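Local coordinates for protein trans-4-hydroxy-L-proline dehydratase (Clostridioides difficile 70-100-2010, PDB 6VXC) that uses a glycyl radical to dehydrate trans-4-hydroxy-L-proline to (S)-1-pyrroline-5-carboxylate, a step in the anaerobic breakdown of hydroxyproline, at residues A[272-280]-A[309-317]; A[365-376]-A[403-411]. All coordinates share one frame; numbering follows the deposited sequence.

Contact 1: residues A[272-280]-A[309-317]; sequences KPETYHQAI and LNPFYERDV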
loop_
_atom_site.group_PDB
_atom_site.type_symbol
_atom_site.label_atom_id
_atom_site.label_comp_id
_atom_site.label_asym_id
_atom_site.label_seq_id
_atom_site.Cartn_x
_atom_site.Cartn_y
_atom_site.Cartn_z
ATOM N N LYS A 272 -17.347 -4.560 23.271
ATOM C CA LYS A 272 -16.189 -3.686 23.208
ATOM C C LYS A 272 -15.064 -4.267 24.065
ATOM O O LYS A 272 -15.316 -4.932 25.075
ATOM C CB LYS A 272 -16.525 -2.268 23.680
ATOM C CG LYS A 272 -16.644 -2.060 25.185
ATOM C CD LYS A 272 -16.724 -0.567 25.531
ATOM C CE LYS A 272 -17.095 -0.313 26.997
ATOM N NZ LYS A 272 -18.550 -0.480 27.267
ATOM N N PRO A 273 -13.813 -4.077 23.656
ATOM C CA PRO A 273 -12.695 -4.592 24.458
ATOM C C PRO A 273 -12.613 -3.875 25.797
ATOM O O PRO A 273 -12.871 -2.678 25.895
ATOM C CB PRO A 273 -11.467 -4.299 23.582
ATOM C CG PRO A 273 -11.884 -3.136 22.751
ATOM C CD PRO A 273 -13.356 -3.343 22.463
ATOM N N GLU A 274 -12.278 -4.633 26.841
ATOM C CA GLU A 274 -12.109 -4.077 28.177
ATOM C C GLU A 274 -10.652 -4.004 28.622
ATOM O O GLU A 274 -10.343 -3.240 29.535
ATOM C CB GLU A 274 -12.886 -4.916 29.203
ATOM C CG GLU A 274 -14.380 -5.020 28.926
ATOM C CD GLU A 274 -15.121 -3.714 29.144
ATOM O OE1 GLU A 274 -14.553 -2.807 29.789
ATOM O OE2 GLU A 274 -16.267 -3.585 28.654
ATOM N N THR A 275 -9.766 -4.779 28.007
ATOM C CA THR A 275 -8.363 -4.843 28.384
ATOM C C THR A 275 -7.486 -4.654 27.146
ATOM O O THR A 275 -7.940 -4.796 26.011
ATOM C CB THR A 275 -8.031 -6.180 29.051
ATOM O OG1 THR A 275 -8.084 -7.216 28.067
ATOM C CG2 THR A 275 -9.048 -6.509 30.188
ATOM N N TYR A 276 -6.209 -4.338 27.396
ATOM C CA TYR A 276 -5.215 -4.200 26.335
ATOM C C TYR A 276 -5.135 -5.462 25.486
ATOM O O TYR A 276 -5.075 -5.394 24.252
ATOM C CB TYR A 276 -3.870 -3.873 26.988
ATOM C CG TYR A 276 -2.615 -3.777 26.144
ATOM C CD1 TYR A 276 -1.921 -4.915 25.771
ATOM C CD2 TYR A 276 -2.066 -2.533 25.820
ATOM C CE1 TYR A 276 -0.757 -4.829 25.061
ATOM C CE2 TYR A 276 -0.891 -2.435 25.112
ATOM C CZ TYR A 276 -0.237 -3.594 24.739
ATOM O OH TYR A 276 0.932 -3.547 24.040
ATOM N N HIS A 277 -5.098 -6.619 26.141
ATOM C CA HIS A 277 -5.132 -7.899 25.440
ATOM C C HIS A 277 -6.374 -7.998 24.552
ATOM O O HIS A 277 -6.289 -8.375 23.381
ATOM C CB HIS A 277 -5.127 -9.021 26.480
ATOM C CG HIS A 277 -4.880 -10.384 25.931
ATOM N ND1 HIS A 277 -5.314 -10.787 24.689
ATOM C CD2 HIS A 277 -4.296 -11.466 26.490
ATOM C CE1 HIS A 277 -4.969 -12.047 24.489
ATOM N NE2 HIS A 277 -4.357 -12.485 25.575
ATOM N N GLN A 278 -7.543 -7.663 25.103
ATOM C CA GLN A 278 -8.776 -7.750 24.322
ATOM C C GLN A 278 -8.784 -6.749 23.178
ATOM O O GLN A 278 -9.358 -7.035 22.125
ATOM C CB GLN A 278 -9.999 -7.528 25.214
ATOM C CG GLN A 278 -10.260 -8.699 26.128
ATOM C CD GLN A 278 -11.186 -8.370 27.276
ATOM O OE1 GLN A 278 -11.870 -7.347 27.276
ATOM N NE2 GLN A 278 -11.213 -9.242 28.260
ATOM N N ALA A 279 -8.183 -5.572 23.382
ATOM C CA ALA A 279 -8.115 -4.573 22.320
ATOM C C ALA A 279 -7.321 -5.089 21.129
ATOM O O ALA A 279 -7.704 -4.869 19.975
ATOM C CB ALA A 279 -7.526 -3.268 22.848
ATOM N N ILE A 280 -6.217 -5.787 21.390
ATOM C CA ILE A 280 -5.418 -6.332 20.298
ATOM C C ILE A 280 -6.166 -7.456 19.594
ATOM O O ILE A 280 -6.163 -7.542 18.360
ATOM C CB ILE A 280 -4.035 -6.781 20.810
ATOM C CG1 ILE A 280 -3.190 -5.563 21.224
ATOM C CG2 ILE A 280 -3.339 -7.668 19.776
ATOM C CD1 ILE A 280 -1.900 -5.926 21.901
ATOM N N LEU A 309 -3.996 1.982 22.003
ATOM C CA LEU A 309 -3.658 1.054 23.079
ATOM C C LEU A 309 -3.271 1.755 24.380
ATOM O O LEU A 309 -3.430 1.170 25.452
ATOM C CB LEU A 309 -2.529 0.121 22.646
ATOM C CG LEU A 309 -2.847 -0.936 21.589
ATOM C CD1 LEU A 309 -1.635 -1.821 21.354
ATOM C CD2 LEU A 309 -4.078 -1.776 21.968
ATOM N N ASN A 310 -2.775 2.986 24.319
ATOM C CA ASN A 310 -2.237 3.601 25.531
ATOM C C ASN A 310 -3.254 3.710 26.660
ATOM O O ASN A 310 -2.871 3.460 27.813
ATOM C CB ASN A 310 -1.637 4.978 25.221
ATOM C CG ASN A 310 -0.818 5.519 26.393
ATOM O OD1 ASN A 310 0.176 4.914 26.805
ATOM N ND2 ASN A 310 -1.246 6.647 26.946
ATOM N N PRO A 311 -4.518 4.085 26.427
ATOM C CA PRO A 311 -5.481 4.079 27.545
ATOM C C PRO A 311 -5.636 2.709 28.187
ATOM O O PRO A 311 -5.671 2.603 29.420
ATOM C CB PRO A 311 -6.785 4.571 26.886
ATOM C CG PRO A 311 -6.315 5.402 25.723
ATOM C CD PRO A 311 -5.085 4.691 25.206
ATOM N N PHE A 312 -5.681 1.650 27.379
ATOM C CA PHE A 312 -5.749 0.299 27.918
ATOM C C PHE A 312 -4.487 -0.040 28.700
ATOM O O PHE A 312 -4.562 -0.600 29.802
ATOM C CB PHE A 312 -5.945 -0.700 26.772
ATOM C CG PHE A 312 -7.286 -0.590 26.068
ATOM C CD1 PHE A 312 -8.425 -1.131 26.625
ATOM C CD2 PHE A 312 -7.395 0.092 24.880
ATOM C CE1 PHE A 312 -9.638 -1.034 25.986
ATOM C CE2 PHE A 312 -8.609 0.210 24.232
ATOM C CZ PHE A 312 -9.732 -0.353 24.785
ATOM N N TYR A 313 -3.323 0.316 28.155
ATOM C CA TYR A 313 -2.064 0.032 28.833
ATOM C C TYR A 313 -2.050 0.672 30.214
ATOM O O TYR A 313 -1.834 -0.005 31.221
ATOM C CB TYR A 313 -0.886 0.543 27.992
ATOM C CG TYR A 313 0.469 0.273 28.608
ATOM C CD1 TYR A 313 0.999 -1.012 28.609
ATOM C CD2 TYR A 313 1.236 1.301 29.150
ATOM C CE1 TYR A 313 2.234 -1.279 29.156
ATOM C CE2 TYR A 313 2.488 1.046 29.707
ATOM C CZ TYR A 313 2.972 -0.248 29.704
ATOM O OH TYR A 313 4.193 -0.515 30.244
ATOM N N GLU A 314 -2.322 1.975 30.271
ATOM C CA GLU A 314 -2.283 2.698 31.535
ATOM C C GLU A 314 -3.286 2.123 32.525
ATOM O O GLU A 314 -2.963 1.898 33.697
ATOM C CB GLU A 314 -2.539 4.183 31.279
ATOM C CG GLU A 314 -1.407 4.861 30.521
ATOM C CD GLU A 314 -1.567 6.364 30.439
ATOM O OE1 GLU A 314 -2.630 6.866 30.833
ATOM O OE2 GLU A 314 -0.633 7.053 29.971
ATOM N N ARG A 315 -4.509 1.859 32.063
ATOM C CA ARG A 315 -5.529 1.281 32.928
ATOM C C ARG A 315 -5.105 -0.101 33.424
ATOM O O ARG A 315 -5.174 -0.394 34.623
ATOM C CB ARG A 315 -6.857 1.234 32.156
ATOM C CG ARG A 315 -8.125 1.037 32.940
ATOM C CD ARG A 315 -9.362 1.603 32.150
ATOM N NE ARG A 315 -9.366 1.224 30.727
ATOM C CZ ARG A 315 -9.455 2.070 29.698
ATOM N NH1 ARG A 315 -9.565 3.382 29.890
ATOM N NH2 ARG A 315 -9.450 1.607 28.457
ATOM N N ASP A 316 -4.592 -0.943 32.520
ATOM C CA ASP A 316 -4.284 -2.322 32.886
ATOM C C ASP A 316 -3.101 -2.406 33.851
ATOM O O ASP A 316 -3.125 -3.208 34.794
ATOM C CB ASP A 316 -4.021 -3.156 31.624
ATOM C CG ASP A 316 -5.323 -3.552 30.873
ATOM O OD1 ASP A 316 -6.414 -3.041 31.218
ATOM O OD2 ASP A 316 -5.238 -4.366 29.921
ATOM N N VAL A 317 -2.060 -1.592 33.653
ATOM C CA VAL A 317 -0.935 -1.656 34.580
ATOM C C VAL A 317 -1.347 -1.131 35.949
ATOM O O VAL A 317 -0.986 -1.703 36.980
ATOM C CB VAL A 317 0.295 -0.914 34.023
ATOM C CG1 VAL A 317 0.638 -1.400 32.598
ATOM C CG2 VAL A 317 0.088 0.559 34.059
HETATM O O HOH W 1 -8.405 -1.188 30.049
HETATM O O HOH W 2 -4.608 -6.730 29.125
#
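Asp316, near the C-terminal end of helix 305-318, reaches to the first turn of helix 276-293 and takes the backbone N-H of Tyr276: N to OD2 is 2.7 Å, nearly straight, on the syn side of the carboxylate though 33° out of its plane. The same OD2 accepts from a water that is held by His277 N, while OD1 accepts from a second water bridging Glu274 O and Arg315 NE. Both oxygens of this buried carboxylate are engaged, and its negative charge, beside the helix's N-terminal end, is probably stabilised there. Ala279 CB sits over one face of the Phe312 ring, a CH-pi contact 3.9 Å from the centroid; the opposite face carries Arg315 NH2 toward its rim, and Pro273 O lies at the ring edge, 3.6 Å from CE1. Tyr276, its CG anti to the backbone N (chi1 175°), fits as a knob among Leu309, Phe312, Tyr313 and Asp316, and its OH goes on to Ala327 O. Gln278 N donates to Thr275 OG1 (3.0 Å), and Gln278 OE1 accepts weakly from Thr275 N, completing a capping box. The motif is a helix N-terminus held by its own capping box and a near-antiparallel neighbour's carboxylate (153° between short-segment axes).

Contact 2: residues A[365-376]-A[403-411]; sequences TGGINPDGQDGV and KKTPQKFLK
Chain 365-376 leaves a strand at Thr365-Gly366, turns back through a type I beta turn from Asn369 to Gly372, and comes closest to 403-411 at Asp374 and Lys404, whose CA atoms are 5.3 Å apart. Phe409 bears much of the apolar contact. With CG anti to the backbone N (chi1 -180°), its ring extends from the helix toward the strand end, where Val376 CG2 sits over one face, 3.8 Å from the centroid and displaced toward the rim. Thr365 O approaches the ring edge, 3.7 Å from CZ, and Thr365 CG2 touches the same carbon. Gly366, at a positive phi, brings its CA close to the ring. The polar side centres on Asp374: its OD1 accepts from Val376 N (2.9 Å) above the carboxylate plane, making an Asx turn, while OD2 lies 3.4 Å from Pro406 CD. One water ties the segments together, donating to Asp374 OD1 and Gly367 O and accepting from Thr405 OG1 at 2.6 Å; that hydroxyl is also hydrogen-bonded to Ser402 N. The chain of Lys404 passes alongside Gly372-Asp374 and brings CE within 3.2 Å of Gly372 O. Thr365 pairs by backbone bonds with Asn398 and Gln400 of strand 396-401, Phe409 packs on Val399 and Ile401 of that strand, and helix 378-390 adds Leu384 against Phe409 and Tyr381 against Val376.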
loop_
_atom_site.group_PDB
_atom_site.type_symbol
_atom_site.label_atom_id
_atom_site.label_comp_id
_atom_site.label_asym_id
_atom_site.label_seq_id
_atom_site.Cartn_x
_atom_site.Cartn_y
_atom_site.Cartn_z
ATOM N N THR A 365 3.577 5.196 14.296
ATOM C CA THR A 365 3.894 5.343 15.712
ATOM C C THR A 365 4.500 6.720 15.962
ATOM O O THR A 365 5.315 7.207 15.169
ATOM C CB THR A 365 4.846 4.209 16.161
ATOM O OG1 THR A 365 4.181 2.950 16.026
ATOM C CG2 THR A 365 5.305 4.353 17.620
ATOM N N GLY A 366 4.099 7.351 17.061
ATOM C CA GLY A 366 4.585 8.685 17.361
ATOM C C GLY A 366 3.523 9.749 17.143
ATOM O O GLY A 366 2.463 9.714 17.776
ATOM N N GLY A 367 3.796 10.692 16.243
ATOM C CA GLY A 367 2.812 11.640 15.780
ATOM C C GLY A 367 2.233 12.479 16.902
ATOM O O GLY A 367 2.925 12.881 17.849
ATOM N N ILE A 368 0.941 12.797 16.757
ATOM C CA ILE A 368 0.197 13.630 17.691
ATOM C C ILE A 368 -1.028 12.863 18.161
ATOM O O ILE A 368 -1.521 11.960 17.485
ATOM C CB ILE A 368 -0.211 14.981 17.070
ATOM C CG1 ILE A 368 -1.007 14.762 15.776
ATOM C CG2 ILE A 368 1.012 15.830 16.779
ATOM C CD1 ILE A 368 -1.375 16.025 15.131
ATOM N N ASN A 369 -1.513 13.229 19.346
ATOM C CA ASN A 369 -2.722 12.623 19.881
ATOM C C ASN A 369 -3.954 13.318 19.316
ATOM O O ASN A 369 -3.855 14.306 18.583
ATOM C CB ASN A 369 -2.680 12.628 21.414
ATOM C CG ASN A 369 -2.626 14.020 22.020
ATOM O OD1 ASN A 369 -3.076 14.998 21.441
ATOM N ND2 ASN A 369 -2.081 14.099 23.228
ATOM N N PRO A 370 -5.148 12.802 19.618
ATOM C CA PRO A 370 -6.359 13.409 19.058
ATOM C C PRO A 370 -6.531 14.875 19.419
ATOM O O PRO A 370 -7.234 15.585 18.693
ATOM C CB PRO A 370 -7.479 12.533 19.631
ATOM C CG PRO A 370 -6.833 11.205 19.797
ATOM C CD PRO A 370 -5.438 11.511 20.272
ATOM N N ASP A 371 -5.892 15.363 20.484
ATOM C CA ASP A 371 -5.941 16.781 20.814
ATOM C C ASP A 371 -4.908 17.601 20.051
ATOM O O ASP A 371 -4.912 18.827 20.165
ATOM C CB ASP A 371 -5.726 16.988 22.323
ATOM C CG ASP A 371 -6.904 16.499 23.158
ATOM O OD1 ASP A 371 -8.043 16.569 22.670
ATOM O OD2 ASP A 371 -6.689 16.050 24.299
ATOM N N GLY A 372 -4.046 16.972 19.262
ATOM C CA GLY A 372 -3.046 17.698 18.506
ATOM C C GLY A 372 -1.707 17.939 19.182
ATOM O O GLY A 372 -0.886 18.689 18.640
ATOM N N GLN A 373 -1.473 17.380 20.359
ATOM C CA GLN A 373 -0.203 17.530 21.056
ATOM C C GLN A 373 0.635 16.255 20.905
ATOM O O GLN A 373 0.153 15.226 20.437
ATOM C CB GLN A 373 -0.459 17.891 22.530
ATOM C CG GLN A 373 -1.147 19.270 22.708
ATOM C CD GLN A 373 -0.310 20.457 22.158
ATOM O OE1 GLN A 373 0.925 20.435 22.202
ATOM N NE2 GLN A 373 -0.987 21.472 21.618
ATOM N N ASP A 374 1.900 16.334 21.322
ATOM C CA ASP A 374 2.847 15.225 21.210
ATOM C C ASP A 374 2.224 13.898 21.618
ATOM O O ASP A 374 1.702 13.759 22.722
ATOM C CB ASP A 374 4.089 15.509 22.070
ATOM C CG ASP A 374 4.993 14.292 22.211
ATOM O OD1 ASP A 374 4.989 13.428 21.300
ATOM O OD2 ASP A 374 5.708 14.204 23.234
ATOM N N GLY A 375 2.266 12.923 20.708
ATOM C CA GLY A 375 1.634 11.631 20.907
ATOM C C GLY A 375 2.536 10.504 21.368
ATOM O O GLY A 375 2.054 9.394 21.615
ATOM N N VAL A 376 3.842 10.745 21.472
ATOM C CA VAL A 376 4.739 9.708 21.969
ATOM C C VAL A 376 4.333 9.334 23.386
ATOM O O VAL A 376 4.168 10.198 24.251
ATOM C CB VAL A 376 6.196 10.184 21.891
ATOM C CG1 VAL A 376 7.109 9.250 22.672
ATOM C CG2 VAL A 376 6.623 10.270 20.421
ATOM N N LYS A 403 7.145 18.308 14.782
ATOM C CA LYS A 403 7.936 19.311 15.488
ATOM C C LYS A 403 7.781 19.184 17.003
ATOM O O LYS A 403 8.627 19.686 17.746
ATOM C CB LYS A 403 7.528 20.710 15.035
ATOM C CG LYS A 403 6.101 21.044 15.395
ATOM C CD LYS A 403 5.670 22.409 14.891
ATOM C CE LYS A 403 4.253 22.735 15.376
ATOM N NZ LYS A 403 3.810 24.102 14.980
ATOM N N LYS A 404 6.711 18.539 17.467
ATOM C CA LYS A 404 6.441 18.300 18.878
ATOM C C LYS A 404 7.031 16.996 19.406
ATOM O O LYS A 404 6.950 16.751 20.613
ATOM C CB LYS A 404 4.927 18.282 19.133
ATOM C CG LYS A 404 4.131 19.499 18.619
ATOM C CD LYS A 404 2.668 19.253 18.907
ATOM C CE LYS A 404 1.777 20.479 18.741
ATOM N NZ LYS A 404 1.493 20.741 17.334
ATOM N N THR A 405 7.632 16.183 18.547
ATOM C CA THR A 405 8.150 14.867 18.904
ATOM C C THR A 405 9.462 15.008 19.672
ATOM O O THR A 405 10.350 15.742 19.240
ATOM C CB THR A 405 8.388 14.033 17.640
ATOM O OG1 THR A 405 7.154 13.842 16.935
ATOM C CG2 THR A 405 9.036 12.677 17.978
ATOM N N PRO A 406 9.626 14.314 20.793
ATOM C CA PRO A 406 10.905 14.377 21.514
ATOM C C PRO A 406 12.050 13.838 20.670
ATOM O O PRO A 406 11.890 12.886 19.905
ATOM C CB PRO A 406 10.652 13.518 22.759
ATOM C CG PRO A 406 9.141 13.493 22.892
ATOM C CD PRO A 406 8.606 13.547 21.521
ATOM N N GLN A 407 13.202 14.497 20.769
ATOM C CA GLN A 407 14.357 14.056 19.997
ATOM C C GLN A 407 14.750 12.624 20.345
ATOM O O GLN A 407 15.228 11.887 19.483
ATOM C CB GLN A 407 15.533 15.011 20.213
ATOM C CG GLN A 407 16.684 14.793 19.233
ATOM C CD GLN A 407 16.386 15.320 17.842
ATOM O OE1 GLN A 407 15.258 15.717 17.542
ATOM N NE2 GLN A 407 17.414 15.356 16.991
ATOM N N LYS A 408 14.536 12.201 21.587
ATOM C CA LYS A 408 14.859 10.827 21.962
ATOM C C LYS A 408 14.089 9.819 21.111
ATOM O O LYS A 408 14.633 8.780 20.717
ATOM C CB LYS A 408 14.555 10.600 23.444
ATOM C CG LYS A 408 14.716 9.154 23.899
ATOM C CD LYS A 408 14.397 8.976 25.394
ATOM C CE LYS A 408 14.429 7.509 25.798
ATOM N NZ LYS A 408 13.877 7.301 27.159
ATOM N N PHE A 409 12.816 10.103 20.830
ATOM C CA PHE A 409 12.026 9.184 20.018
ATOM C C PHE A 409 12.567 9.127 18.595
ATOM O O PHE A 409 12.772 8.046 18.040
ATOM C CB PHE A 409 10.557 9.608 20.026
ATOM C CG PHE A 409 9.655 8.708 19.205
ATOM C CD1 PHE A 409 9.170 7.524 19.736
ATOM C CD2 PHE A 409 9.293 9.051 17.907
ATOM C CE1 PHE A 409 8.337 6.698 18.994
ATOM C CE2 PHE A 409 8.462 8.217 17.151
ATOM C CZ PHE A 409 7.982 7.033 17.704
ATOM N N LEU A 410 12.830 10.288 17.998
ATOM C CA LEU A 410 13.388 10.298 16.653
ATOM C C LEU A 410 14.706 9.524 16.586
ATOM O O LEU A 410 14.933 8.745 15.651
ATOM C CB LEU A 410 13.579 11.745 16.188
ATOM C CG LEU A 410 14.374 11.958 14.900
ATOM C CD1 LEU A 410 13.731 11.241 13.702
ATOM C CD2 LEU A 410 14.586 13.460 14.631
ATOM N N LYS A 411 15.590 9.722 17.572
ATOM C CA LYS A 411 16.896 9.074 17.510
ATOM C C LYS A 411 16.778 7.564 17.673
ATOM O O LYS A 411 17.520 6.808 17.039
ATOM C CB LYS A 411 17.842 9.674 18.552
ATOM C CG LYS A 411 18.327 11.083 18.161
ATOM C CD LYS A 411 19.329 11.656 19.156
ATOM C CE LYS A 411 20.652 10.895 19.131
ATOM N NZ LYS A 411 21.695 11.608 19.938
HETATM O O HOH W 3 5.479 12.953 18.675
#

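Contact 1 closes before contact 2 opens along the chain; both lie on the same side of the chain's centre, their own centres about 21 Å apart and nearest atoms about 7 Å apart. Helices 305-318 and 378-390 connect them: the first supplies residues 309-317 of contact 1 and touches 365-376 through Asp306 and Gln307, while the second meets Tyr313 of contact 1 and Phe409 of contact 2. Contact 1 joins the start of helix 276-293, with the loop before it, to helix 305-318, whereas contact 2 lies at strand 362-366, an outermost strand of a five-stranded mixed sheet. Together they show parts of the PFL-like region packed in series, away from the probable radical cysteine, Cys454, and the glycyl-radical site, Gly785.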